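Local coordinates for single-stranded DNA-binding protein DdrB (Deinococcus radiodurans, PDB 4NOE) that binds single-stranded DNA and probably assists the accurate annealing of complementary strands during the response to DNA damage, at residues P102-A111 / E128-R136. Residues are numbered along the deposited sequence; the frame is centred on the assembly and turned at random.
Sequences PAAIKYSRGA and EYVSLAIFR. With nucleotides of chain F.
Across the antiparallel strand pair of 102-111 and 128-136, which carries a classic beta bulge and has single-stranded DNA lying on it, Val130 covers one face of the Arg109 guanidinium, with CG1 3.6 Å from NH2, while Asp115 makes a salt bridge with NH1. Tyr107 and Phe135 meet rim to rim, their planes turned 72° apart; Ile105 O sits in plane at the edge of the Phe135 ring. Two other flat groups, those of Tyr129 and Arg136, meet the DNA. The base of DT26 of chain F lies over one face of the Tyr129 ring, its N1 over the ring centre, 3.6 Å above the plane. The Arg136 guanidinium carries Ile134 CD1 on one face and at its edge gives a weak bond from NH1 to O4 of DT25 of chain F.

Lys106, stretched out with CG anti to its N (chi1 -175°), runs its CD to 3.6 Å from O2 of DT26 of chain F, while Glu121 forms a salt bridge with NZ. Replacing Tyr129 with alanine would probably leave the base of DT26 of chain F without the ring that covers it, freer to tilt over the sheet. Behind this surface, Trp62 meets the Tyr107 ring edge-to-face.

The bulge puts Leu132 and Ala133 opposite Tyr107 and shifts the register by one: Tyr107 O accepts Leu132 N at 2.8 Å and, weakly, Ala133 N. Next along the strand, Ser108 OG donates to O2 of DT26 of chain F at 2.5 Å.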
ATOM      1  N   PRO E 102     -10.459  28.378  15.571  1.00 35.54           N
ATOM      2  CA  PRO E 102     -11.316  29.501  15.182  1.00 30.70           C
ATOM      3  C   PRO E 102     -12.611  28.968  14.617  1.00 30.94           C
ATOM      4  O   PRO E 102     -12.637  27.830  14.173  1.00 38.12           O
ATOM      5  CB  PRO E 102     -10.520  30.162  14.052  1.00 35.34           C
ATOM      6  CG  PRO E 102      -9.651  29.080  13.512  1.00 39.78           C
ATOM      7  CD  PRO E 102      -9.261  28.285  14.722  1.00 34.35           C
ATOM      8  N   ALA E 103     -13.668  29.765  14.625  1.00 27.68           N
ATOM      9  CA  ALA E 103     -14.886  29.388  13.925  1.00 25.63           C
ATOM     10  C   ALA E 103     -14.569  29.262  12.438  1.00 30.44           C
ATOM     11  O   ALA E 103     -13.660  29.917  11.932  1.00 28.61           O
ATOM     12  CB  ALA E 103     -15.953  30.425  14.149  1.00 23.24           C
ATOM     13  N   ALA E 104     -15.301  28.411  11.732  1.00 28.49           N
ATOM     14  CA  ALA E 104     -15.065  28.265  10.302  1.00 23.00           C
ATOM     15  C   ALA E 104     -16.331  27.832   9.586  1.00 24.65           C
ATOM     16  O   ALA E 104     -17.242  27.255  10.197  1.00 20.90           O
ATOM     17  CB  ALA E 104     -13.917  27.284  10.037  1.00 20.62           C
ATOM     18  N   ILE E 105     -16.395  28.141   8.296  1.00 22.82           N
ATOM     19  CA  ILE E 105     -17.486  27.678   7.454  1.00 21.24           C
ATOM     20  C   ILE E 105     -16.831  26.871   6.363  1.00 19.94           C
ATOM     21  O   ILE E 105     -16.042  27.403   5.576  1.00 15.72           O
ATOM     22  CB  ILE E 105     -18.259  28.836   6.829  1.00 24.25           C
ATOM     23  CG1 ILE E 105     -18.633  29.863   7.899  1.00 26.64           C
ATOM     24  CG2 ILE E 105     -19.515  28.314   6.140  1.00 24.05           C
ATOM     25  CD1 ILE E 105     -19.596  29.315   8.924  1.00 25.75           C
ATOM     26  N   LYS E 106     -17.128  25.581   6.325  1.00 17.22           N
ATOM     27  CA  LYS E 106     -16.442  24.698   5.395  1.00 13.88           C
ATOM     28  C   LYS E 106     -17.428  24.177   4.357  1.00 19.42           C
ATOM     29  O   LYS E 106     -18.569  23.852   4.680  1.00 18.43           O
ATOM     30  CB  LYS E 106     -15.791  23.531   6.153  1.00 19.53           C
ATOM     31  CG  LYS E 106     -14.945  22.625   5.277  1.00 18.94           C
ATOM     32  CD  LYS E 106     -14.084  21.633   6.072  1.00 23.88           C
ATOM     33  CE  LYS E 106     -13.235  20.824   5.084  1.00 27.92           C
ATOM     34  NZ  LYS E 106     -12.378  19.745   5.665  1.00 28.30           N
ATOM     35  N   TYR E 107     -16.981  24.131   3.107  1.00 15.57           N
ATOM     36  CA  TYR E 107     -17.749  23.536   2.030  1.00 12.46           C
ATOM     37  C   TYR E 107     -17.043  22.262   1.620  1.00 13.12           C
ATOM     38  O   TYR E 107     -15.903  22.300   1.121  1.00 16.78           O
ATOM     39  CB  TYR E 107     -17.872  24.511   0.846  1.00  7.57           C
ATOM     40  CG  TYR E 107     -18.826  25.638   1.153  1.00 17.58           C
ATOM     41  CD1 TYR E 107     -18.424  26.730   1.922  1.00 13.03           C
ATOM     42  CD2 TYR E 107     -20.137  25.600   0.703  1.00 19.57           C
ATOM     43  CE1 TYR E 107     -19.301  27.756   2.215  1.00 16.74           C
ATOM     44  CE2 TYR E 107     -21.025  26.630   0.992  1.00 17.50           C
ATOM     45  CZ  TYR E 107     -20.604  27.694   1.751  1.00 16.61           C
ATOM     46  OH  TYR E 107     -21.483  28.712   2.036  1.00 22.33           O
ATOM     47  N   SER E 108     -17.716  21.137   1.849  1.00  7.35           N
ATOM     48  CA  SER E 108     -17.148  19.818   1.565  1.00 19.00           C
ATOM     49  C   SER E 108     -18.230  18.794   1.248  1.00 12.83           C
ATOM     50  O   SER E 108     -19.397  18.964   1.627  1.00 15.80           O
ATOM     51  CB  SER E 108     -16.337  19.317   2.767  1.00 14.81           C
ATOM     52  OG  SER E 108     -17.198  19.037   3.868  1.00 17.27           O
ATOM     53  N   ARG E 109     -17.825  17.717   0.582  1.00  7.40           N
ATOM     54  CA  ARG E 109     -18.714  16.608   0.252  1.00  7.63           C
ATOM     55  C   ARG E 109     -18.052  15.285   0.620  1.00 17.34           C
ATOM     56  O   ARG E 109     -16.828  15.213   0.843  1.00 12.87           O
ATOM     57  CB  ARG E 109     -19.003  16.602  -1.248  1.00  7.29           C
ATOM     58  CG  ARG E 109     -17.739  16.405  -2.088  1.00  8.74           C
ATOM     59  CD  ARG E 109     -17.999  16.530  -3.598  1.00  7.07           C
ATOM     60  NE  ARG E 109     -16.743  16.509  -4.365  1.00 10.46           N
ATOM     61  CZ  ARG E 109     -16.088  15.396  -4.696  1.00 12.74           C
ATOM     62  NH1 ARG E 109     -16.546  14.199  -4.327  1.00 10.66           N
ATOM     63  NH2 ARG E 109     -14.967  15.474  -5.382  1.00 10.37           N
ATOM     64  N   GLY E 110     -18.855  14.230   0.682  1.00 11.39           N
ATOM     65  CA  GLY E 110     -18.315  12.906   0.900  1.00 11.52           C
ATOM     66  C   GLY E 110     -17.530  12.461  -0.320  1.00 14.71           C
ATOM     67  O   GLY E 110     -17.871  12.817  -1.452  1.00 18.33           O
ATOM     68  N   ALA E 111     -16.467  11.697  -0.097  1.00 15.06           N
ATOM     69  CA  ALA E 111     -15.664  11.176  -1.200  1.00 20.87           C
ATOM     70  C   ALA E 111     -16.510  10.222  -2.030  1.00 20.60           C
ATOM     71  O   ALA E 111     -17.368   9.516  -1.494  1.00 17.17           O
ATOM     72  CB  ALA E 111     -14.438  10.461  -0.672  1.00 17.07           C
ATOM     73  N   GLU E 128     -14.780   9.717   4.489  1.00 19.65           N
ATOM     74  CA  GLU E 128     -13.809  10.583   3.836  1.00 16.73           C
ATOM     75  C   GLU E 128     -14.483  11.796   3.183  1.00 16.19           C
ATOM     76  O   GLU E 128     -15.481  11.649   2.480  1.00 14.24           O
ATOM     77  CB  GLU E 128     -13.033   9.795   2.788  1.00 23.16           C
ATOM     78  CG  GLU E 128     -12.341   8.551   3.329  1.00 34.08           C
ATOM     79  CD  GLU E 128     -11.594   7.818   2.243  1.00 48.26           C
ATOM     80  OE1 GLU E 128     -12.245   7.410   1.258  1.00 54.54           O
ATOM     81  OE2 GLU E 128     -10.358   7.666   2.361  1.00 52.52           O
ATOM     82  N   TYR E 129     -13.930  12.983   3.415  1.00 10.66           N
ATOM     83  CA  TYR E 129     -14.484  14.221   2.887  1.00 13.21           C
ATOM     84  C   TYR E 129     -13.558  14.812   1.835  1.00 15.26           C
ATOM     85  O   TYR E 129     -12.346  14.571   1.844  1.00 14.43           O
ATOM     86  CB  TYR E 129     -14.688  15.254   4.006  1.00 10.52           C
ATOM     87  CG  TYR E 129     -15.777  14.895   4.973  1.00 10.76           C
ATOM     88  CD1 TYR E 129     -17.105  15.189   4.692  1.00 15.21           C
ATOM     89  CD2 TYR E 129     -15.484  14.247   6.158  1.00 11.24           C
ATOM     90  CE1 TYR E 129     -18.119  14.850   5.583  1.00 12.54           C
ATOM     91  CE2 TYR E 129     -16.486  13.899   7.052  1.00 20.43           C
ATOM     92  CZ  TYR E 129     -17.797  14.201   6.752  1.00 21.95           C
ATOM     93  OH  TYR E 129     -18.784  13.860   7.636  1.00 32.29           O
ATOM     94  N   VAL E 130     -14.129  15.590   0.928  1.00 13.44           N
ATOM     95  CA  VAL E 130     -13.339  16.248  -0.096  1.00 15.12           C
ATOM     96  C   VAL E 130     -13.697  17.707   0.031  1.00 12.74           C
ATOM     97  O   VAL E 130     -14.883  18.038   0.048  1.00 11.32           O
ATOM     98  CB  VAL E 130     -13.708  15.741  -1.497  1.00  8.97           C
ATOM     99  CG1 VAL E 130     -12.960  16.529  -2.567  1.00 17.89           C
ATOM    100  CG2 VAL E 130     -13.416  14.233  -1.635  1.00  9.12           C
ATOM    101  N   SER E 131     -12.692  18.575   0.136  1.00 12.50           N
ATOM    102  CA  SER E 131     -12.937  19.990   0.424  1.00 16.71           C
ATOM    103  C   SER E 131     -12.960  20.891  -0.799  1.00 11.68           C
ATOM    104  O   SER E 131     -12.094  20.799  -1.677  1.00 17.27           O
ATOM    105  CB  SER E 131     -11.875  20.535   1.389  1.00 14.22           C
ATOM    106  OG  SER E 131     -11.780  19.729   2.545  1.00 26.71           O
ATOM    107  N   LEU E 132     -13.925  21.804  -0.834  1.00 13.90           N
ATOM    108  CA  LEU E 132     -13.928  22.847  -1.857  1.00 14.86           C
ATOM    109  C   LEU E 132     -13.311  24.129  -1.308  1.00 15.50           C
ATOM    110  O   LEU E 132     -12.459  24.763  -1.959  1.00 12.95           O
ATOM    111  CB  LEU E 132     -15.356  23.134  -2.326  1.00 13.76           C
ATOM    112  CG  LEU E 132     -15.483  24.331  -3.280  1.00 15.11           C
ATOM    113  CD1 LEU E 132     -14.755  24.093  -4.603  1.00  9.52           C
ATOM    114  CD2 LEU E 132     -16.950  24.649  -3.538  1.00 10.48           C
ATOM    115  N   ALA E 133     -13.754  24.521  -0.114  1.00 12.06           N
ATOM    116  CA  ALA E 133     -13.394  25.834   0.431  1.00 21.22           C
ATOM    117  C   ALA E 133     -13.622  25.905   1.936  1.00 23.19           C
ATOM    118  O   ALA E 133     -14.512  25.239   2.488  1.00 18.20           O
ATOM    119  CB  ALA E 133     -14.191  26.972  -0.286  1.00  8.74           C
ATOM    120  N   ILE E 134     -12.821  26.720   2.607  1.00 19.77           N
ATOM    121  CA  ILE E 134     -13.081  26.976   4.014  1.00 25.14           C
ATOM    122  C   ILE E 134     -12.957  28.459   4.334  1.00 29.54           C
ATOM    123  O   ILE E 134     -11.948  29.095   4.017  1.00 24.78           O
ATOM    124  CB  ILE E 134     -12.186  26.127   4.943  1.00 26.64           C
ATOM    125  CG1 ILE E 134     -12.373  26.552   6.398  1.00 28.19           C
ATOM    126  CG2 ILE E 134     -10.729  26.240   4.552  1.00 35.14           C
ATOM    127  CD1 ILE E 134     -11.933  25.486   7.392  1.00 33.36           C
ATOM    128  N   PHE E 135     -14.000  29.018   4.934  1.00 22.87           N
ATOM    129  CA  PHE E 135     -13.972  30.426   5.282  1.00 21.07           C
ATOM    130  C   PHE E 135     -13.579  30.516   6.751  1.00 22.22           C
ATOM    131  O   PHE E 135     -14.238  29.936   7.635  1.00 20.18           O
ATOM    132  CB  PHE E 135     -15.321  31.084   4.971  1.00 25.07           C
ATOM    133  CG  PHE E 135     -15.671  31.065   3.494  1.00 26.21           C
ATOM    134  CD1 PHE E 135     -16.139  29.904   2.889  1.00 19.89           C
ATOM    135  CD2 PHE E 135     -15.516  32.200   2.711  1.00 21.79           C
ATOM    136  CE1 PHE E 135     -16.446  29.874   1.537  1.00 19.11           C
ATOM    137  CE2 PHE E 135     -15.826  32.178   1.358  1.00 26.21           C
ATOM    138  CZ  PHE E 135     -16.292  31.008   0.771  1.00 24.93           C
ATOM    139  N   ARG E 136     -12.476  31.209   7.008  1.00 35.59           N
ATOM    140  CA  ARG E 136     -11.838  31.132   8.313  1.00 36.49           C
ATOM    141  C   ARG E 136     -10.799  32.230   8.518  1.00 37.55           C
ATOM    142  O   ARG E 136      -9.831  32.337   7.760  1.00 34.57           O
ATOM    143  CB  ARG E 136     -11.185  29.763   8.480  1.00 32.23           C
ATOM    144  CG  ARG E 136     -10.288  29.635   9.701  1.00 30.53           C
ATOM    145  CD  ARG E 136      -9.788  28.211   9.825  1.00 34.04           C
ATOM    146  NE  ARG E 136      -8.873  27.844   8.746  1.00 34.49           N
ATOM    147  CZ  ARG E 136      -8.487  26.599   8.489  1.00 35.11           C
ATOM    148  NH1 ARG E 136      -8.955  25.591   9.217  1.00 31.66           N
ATOM    149  NH2 ARG E 136      -7.652  26.358   7.490  1.00 40.43           N
TER
ATOM    150  P    DT F  26     -16.329  17.396  13.419  1.00 32.16           P
ATOM    151  OP1  DT F  26     -17.173  17.771  14.498  1.00 30.06           O
ATOM    152  OP2  DT F  26     -15.814  16.076  13.362  1.00 31.18           O
ATOM    153  O5'  DT F  26     -17.031  17.650  12.025  1.00 38.67           O
ATOM    154  C5'  DT F  26     -17.936  18.719  11.769  1.00 20.01           C
ATOM    155  C4'  DT F  26     -18.380  18.711  10.326  1.00 20.07           C
ATOM    156  O4'  DT F  26     -17.234  18.773   9.452  1.00 19.65           O
ATOM    157  C3'  DT F  26     -19.168  17.475   9.907  1.00 20.64           C
ATOM    158  O3'  DT F  26     -20.237  17.796   9.030  1.00 33.40           O
ATOM    159  C2'  DT F  26     -18.160  16.693   9.095  1.00 20.40           C
ATOM    160  C1'  DT F  26     -17.352  17.800   8.454  1.00 26.22           C
ATOM    161  N1   DT F  26     -15.997  17.451   8.034  1.00 24.30           N
ATOM    162  C2   DT F  26     -15.473  17.977   6.877  1.00 19.59           C
ATOM    163  O2   DT F  26     -16.102  18.686   6.125  1.00 21.94           O
ATOM    164  N3   DT F  26     -14.170  17.643   6.641  1.00 18.99           N
ATOM    165  C4   DT F  26     -13.363  16.842   7.417  1.00 22.37           C
ATOM    166  O4   DT F  26     -12.213  16.635   7.087  1.00 22.42           O
ATOM    167  C5   DT F  26     -13.968  16.352   8.627  1.00 24.67           C
ATOM    168  C7   DT F  26     -13.158  15.500   9.547  1.00 44.46           C
ATOM    169  C6   DT F  26     -15.236  16.675   8.870  1.00 23.50           C
ATOM    170  P    DG F  29     -22.436  12.202   0.216  1.00 43.08           P
ATOM    171  OP1  DG F  29     -22.070  13.593   0.141  1.00 50.52           O
ATOM    172  OP2  DG F  29     -23.782  11.812   0.474  1.00 35.54           O
ATOM    173  O5'  DG F  29     -22.035  11.433  -1.105  1.00 48.01           O
ATOM    174  C5'  DG F  29     -20.748  10.829  -1.233  1.00 44.55           C
ATOM    175  C4'  DG F  29     -20.811   9.550  -2.036  1.00 45.80           C
ATOM    176  O4'  DG F  29     -21.341   8.500  -1.210  1.00 45.81           O
ATOM    177  C3'  DG F  29     -21.688   9.597  -3.287  1.00 41.25           C
ATOM    178  O3'  DG F  29     -21.271   8.718  -4.327  1.00 46.32           O
ATOM    179  C2'  DG F  29     -23.007   9.063  -2.790  1.00 44.11           C
ATOM    180  C1'  DG F  29     -22.606   8.089  -1.696  1.00 44.45           C
ATOM    181  N9   DG F  29     -23.545   8.119  -0.588  1.00 45.02           N
ATOM    182  C8   DG F  29     -24.554   9.027  -0.396  1.00 49.00           C
ATOM    183  N7   DG F  29     -25.252   8.798   0.679  1.00 47.91           N
ATOM    184  C5   DG F  29     -24.679   7.658   1.219  1.00 42.85           C
ATOM    185  C6   DG F  29     -25.008   6.934   2.385  1.00 43.74           C
ATOM    186  O6   DG F  29     -25.897   7.163   3.205  1.00 52.14           O
ATOM    187  N1   DG F  29     -24.162   5.852   2.566  1.00 43.49           N
ATOM    188  C2   DG F  29     -23.129   5.512   1.735  1.00 40.00           C
ATOM    189  N2   DG F  29     -22.426   4.435   2.083  1.00 45.22           N
ATOM    190  N3   DG F  29     -22.822   6.167   0.637  1.00 38.59           N
ATOM    191  C4   DG F  29     -23.625   7.228   0.446  1.00 40.42           C
ATOM    192  P    DT F  25      -9.655  17.268  11.115  1.00 61.88           P
ATOM    193  OP1  DT F  25      -9.738  15.837  11.292  1.00 60.01           O
ATOM    194  OP2  DT F  25      -9.476  17.889   9.816  1.00 61.78           O
ATOM    195  O5'  DT F  25     -11.001  17.846  11.709  1.00 43.35           O
ATOM    196  C5'  DT F  25     -11.713  17.191  12.749  1.00 31.51           C
ATOM    197  C4'  DT F  25     -12.766  18.122  13.302  1.00 34.00           C
ATOM    198  O4'  DT F  25     -12.251  19.471  13.338  1.00 33.92           O
ATOM    199  C3'  DT F  25     -14.072  18.195  12.503  1.00 33.85           C
ATOM    200  O3'  DT F  25     -15.149  18.345  13.419  1.00 36.39           O
ATOM    201  C2'  DT F  25     -13.944  19.521  11.779  1.00 36.66           C
ATOM    202  C1'  DT F  25     -13.262  20.314  12.859  1.00 34.90           C
ATOM    203  N1   DT F  25     -12.674  21.619  12.537  1.00 33.28           N
ATOM    204  C2   DT F  25     -11.675  21.711  11.606  1.00 33.94           C
ATOM    205  O2   DT F  25     -11.245  20.752  11.004  1.00 42.55           O
ATOM    206  N3   DT F  25     -11.192  22.977  11.407  1.00 32.79           N
ATOM    207  C4   DT F  25     -11.604  24.136  12.036  1.00 41.13           C
ATOM    208  O4   DT F  25     -11.076  25.206  11.752  1.00 43.56           O
ATOM    209  C5   DT F  25     -12.661  23.962  13.007  1.00 32.86           C
ATOM    210  C7   DT F  25     -13.186  25.152  13.740  1.00 27.58           C
ATOM    211  C6   DT F  25     -13.132  22.730  13.203  1.00 31.86           C
TER